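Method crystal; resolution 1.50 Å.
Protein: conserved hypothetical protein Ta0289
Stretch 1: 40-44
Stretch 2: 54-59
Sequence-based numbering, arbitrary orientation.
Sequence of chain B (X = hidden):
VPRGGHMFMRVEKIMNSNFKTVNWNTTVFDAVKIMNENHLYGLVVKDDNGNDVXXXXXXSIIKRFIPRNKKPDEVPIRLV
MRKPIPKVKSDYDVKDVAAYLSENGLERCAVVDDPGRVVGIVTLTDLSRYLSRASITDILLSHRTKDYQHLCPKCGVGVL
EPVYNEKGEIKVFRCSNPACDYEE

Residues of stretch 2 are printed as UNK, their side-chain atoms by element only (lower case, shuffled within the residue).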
ATOM      1  N   LEU B  40       3.137   9.938   3.936  1.00 12.70           N
ATOM      2  CA  LEU B  40       4.169   9.789   2.908  1.00 12.43           C
ATOM      3  C   LEU B  40       4.493   8.300   2.848  1.00 11.85           C
ATOM      4  O   LEU B  40       5.015   7.740   3.808  1.00 13.41           O
ATOM      5  CB  LEU B  40       5.403  10.587   3.334  1.00 14.76           C
ATOM      6  CG  LEU B  40       6.662  10.588   2.477  1.00 17.54           C
ATOM      7  CD1 LEU B  40       6.358  11.211   1.126  1.00 19.47           C
ATOM      8  CD2 LEU B  40       7.757  11.375   3.198  1.00 17.90           C
ATOM      9  N   TYR B  41       4.203   7.660   1.721  1.00  9.11           N
ATOM     10  CA  TYR B  41       4.418   6.222   1.623  1.00  9.05           C
ATOM     11  C   TYR B  41       5.584   5.759   0.767  1.00  8.32           C
ATOM     12  O   TYR B  41       5.567   4.682   0.168  1.00  8.63           O
ATOM     13  CB  TYR B  41       3.097   5.580   1.200  1.00 10.16           C
ATOM     14  CG  TYR B  41       2.011   5.943   2.184  1.00 10.12           C
ATOM     15  CD1 TYR B  41       1.963   5.343   3.443  1.00 12.15           C
ATOM     16  CD2 TYR B  41       1.097   6.959   1.904  1.00 12.21           C
ATOM     17  CE1 TYR B  41       1.040   5.750   4.404  1.00 13.20           C
ATOM     18  CE2 TYR B  41       0.167   7.374   2.857  1.00 11.98           C
ATOM     19  CZ  TYR B  41       0.148   6.765   4.100  1.00 12.96           C
ATOM     20  OH  TYR B  41      -0.757   7.176   5.050  1.00 17.31           O
ATOM     21  N   GLY B  42       6.620   6.585   0.759  1.00  8.13           N
ATOM     22  CA  GLY B  42       7.824   6.277   0.020  1.00  7.81           C
ATOM     23  C   GLY B  42       8.956   7.049   0.657  1.00  7.73           C
ATOM     24  O   GLY B  42       8.909   8.274   0.715  1.00  9.36           O
ATOM     25  N   LEU B  43       9.968   6.342   1.152  1.00  7.15           N
ATOM     26  CA  LEU B  43      11.111   6.997   1.785  1.00  7.46           C
ATOM     27  C   LEU B  43      12.398   6.574   1.098  1.00  7.74           C
ATOM     28  O   LEU B  43      12.550   5.413   0.701  1.00  7.76           O
ATOM     29  CB  LEU B  43      11.212   6.616   3.268  1.00  7.95           C
ATOM     30  CG  LEU B  43       9.990   6.791   4.186  1.00  8.84           C
ATOM     31  CD1 LEU B  43      10.306   6.224   5.568  1.00  9.09           C
ATOM     32  CD2 LEU B  43       9.609   8.257   4.285  1.00 10.70           C
ATOM     33  N   VAL B  44      13.320   7.516   0.944  1.00  6.91           N
ATOM     34  CA  VAL B  44      14.611   7.202   0.348  1.00  7.26           C
ATOM     35  C   VAL B  44      15.459   6.668   1.498  1.00  7.24           C
ATOM     36  O   VAL B  44      15.404   7.191   2.616  1.00  7.64           O
ATOM     37  CB  VAL B  44      15.277   8.461  -0.260  1.00  7.79           C
ATOM     38  CG1 VAL B  44      16.705   8.143  -0.710  1.00  8.39           C
ATOM     39  CG2 VAL B  44      14.448   8.964  -1.432  1.00  8.75           C
ATOM     40  N   UNK B  54      18.285   2.492  -1.381  1.00  9.01           N
ATOM     41  CA  UNK B  54      16.993   1.891  -1.643  1.00  6.66           C
ATOM     42  C   UNK B  54      15.810   2.806  -1.438  1.00  7.05           C
ATOM     43  O   UNK B  54      15.956   3.982  -1.122  1.00  7.33           O
ATOM     44  N   UNK B  55      14.625   2.250  -1.634  1.00  6.26           N
ATOM     45  CA  UNK B  55      13.396   3.004  -1.457  1.00  7.28           C
ATOM     46  C   UNK B  55      12.423   2.098  -0.708  1.00  6.59           C
ATOM     47  O   UNK B  55      12.173   0.964  -1.122  1.00  6.75           O
ATOM     48  c   UNK B  55      11.847   4.595  -2.880  1.00 10.77           C
ATOM     49  c   UNK B  55      10.503   4.201  -2.291  1.00 12.19           C
ATOM     50  c   UNK B  55      11.685   5.058  -4.316  1.00 10.87           C
ATOM     51  c   UNK B  55      12.831   3.412  -2.829  1.00  7.44           C
ATOM     52  N   UNK B  56      11.902   2.591   0.414  1.00  7.02           N
ATOM     53  CA  UNK B  56      10.954   1.822   1.223  1.00  5.73           C
ATOM     54  C   UNK B  56       9.540   2.260   0.868  1.00  7.46           C
ATOM     55  O   UNK B  56       9.219   3.439   0.956  1.00  8.18           O
ATOM     56  c   UNK B  56      11.209   2.069   2.713  1.00  6.19           C
ATOM     57  c   UNK B  56      10.367   1.236   3.686  1.00  8.37           C
ATOM     58  c   UNK B  56      10.840  -0.215   3.665  1.00  5.74           C
ATOM     59  c   UNK B  56      10.481   1.810   5.097  1.00  8.72           C
ATOM     60  N   UNK B  57       8.702   1.303   0.471  1.00  7.62           N
ATOM     61  CA  UNK B  57       7.320   1.579   0.081  1.00  8.20           C
ATOM     62  C   UNK B  57       6.347   0.676   0.834  1.00  7.51           C
ATOM     63  O   UNK B  57       6.760  -0.258   1.514  1.00  7.84           O
ATOM     64  o   UNK B  57       7.321  -0.040  -1.726  1.00  8.47           O
ATOM     65  c   UNK B  57       7.146   1.336  -1.419  1.00  8.54           C
ATOM     66  N   UNK B  58       5.052   0.948   0.706  1.00  8.96           N
ATOM     67  CA  UNK B  58       4.055   0.120   1.378  1.00  9.89           C
ATOM     68  C   UNK B  58       4.146  -1.321   0.899  1.00  8.63           C
ATOM     69  O   UNK B  58       4.161  -2.254   1.700  1.00  8.69           O
ATOM     70  o   UNK B  58      -0.032   1.790   2.849  1.00 21.91           O
ATOM     71  c   UNK B  58       2.638   0.610   1.090  1.00 13.50           C
ATOM     72  o   UNK B  58       0.147   2.201   0.701  1.00 18.83           O
ATOM     73  c   UNK B  58       0.649   1.936   1.815  1.00 20.77           C
ATOM     74  c   UNK B  58       2.159   1.768   1.921  1.00 18.17           C
ATOM     75  N   UNK B  59       4.191  -1.494  -0.417  1.00  7.78           N
ATOM     76  CA  UNK B  59       4.262  -2.826  -0.994  1.00  8.23           C
ATOM     77  C   UNK B  59       5.524  -3.567  -0.550  1.00  8.25           C
ATOM     78  O   UNK B  59       5.475  -4.774  -0.306  1.00  8.24           O
ATOM     79  n   UNK B  59       1.638  -4.299  -2.894  1.00  9.58           N
ATOM     80  n   UNK B  59      -0.166  -3.587  -4.128  1.00  9.67           N
ATOM     81  c   UNK B  59       2.934  -4.942  -2.704  1.00  9.32           C
ATOM     82  n   UNK B  59       1.552  -4.708  -5.162  1.00  9.42           N
ATOM     83  c   UNK B  59       1.009  -4.200  -4.063  1.00  9.15           C
ATOM     84  c   UNK B  59       4.185  -2.745  -2.528  1.00  8.46           C
ATOM     85  c   UNK B  59       4.084  -4.099  -3.235  1.00  8.51           C
TER
HETATM   86  O   HOH W   1       4.045   2.920  -1.265  1.00 14.93           O

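Position 54 carries no side-chain atoms at all, only N, CA, C and O, so it is Gly54. It meets stretch 1 through its backbone: its O lies 3.8 Å from Val44 C. Its phi and psi, -176° and -178°, describe an almost fully extended chain, which glycine adopts readily.

Position 55 has four carbons, forked at the second, the pattern of leucine. Its CA is 3.3 Å from Leu43 O, a CA-H...O contact of the kind usual between antiparallel strands. With chi1 and chi2 both t, Leu55 brings a methyl, CD2, to 4.1 Å from Gly42 CA. An ideal CB on Gly42 would come 3.8 Å from that methyl, an ordinary packing distance, so the contact alone does not require glycine there.

Position 56 again shows four carbons forked at the second. Its backbone N and O both bond to one residue: the N donates to Leu43 O at 2.9 Å, and the O accepts from Leu43 N at 3.0 Å. The residue is Leu56, whose CB, like that of Leu43, points to the sheet face opposite that of Leu55 and Val44. Leu56 CD2 and Leu43 CD1 approach to 4.4 Å, an apolar contact that suits two buried leucines.

Position 57 has one carbon and one oxygen, hence Ser57. Its CA makes a long CA-H...O contact with Tyr41 O, 3.6 Å. Serine suits this N-cap position because its short side chain, with chi1 p, can place its hydroxyl to cap a backbone N just past the stretch.

Position 58 has three carbons in a row, the third carrying two oxygens: a carboxylate, Glu58. Its CB points sideways, but the chain bends nearer, and CG lies 3.9 Å from Tyr41 CD1. The aliphatic part thus packs obliquely by the ring while the carboxylate finds partners elsewhere in the structure. Glu58 N donates to water 1 O at 3.0 Å, and that water donates to Tyr41 O at 2.7 Å.

Position 59 has three carbons, a nitrogen, then a carbon bearing two more nitrogens: the guanidinium of Arg59. It does not touch stretch 1; a long guanidinium side chain suits a buried position where NE, NH1 and NH2 all find hydrogen-bond partners elsewhere in the structure.

The contact is therefore a short antiparallel ladder, its strand directions 157° apart. The Leu43–Leu56 pair supplies both direct hydrogen bonds, CA-H...O contacts supplement them, and leucine packing adds apolar contact. Where the chain turns into the helix, a water spans the 3.8 Å between Tyr41 O and Glu58 N.

Stretch 2 (54-59) GLLSER
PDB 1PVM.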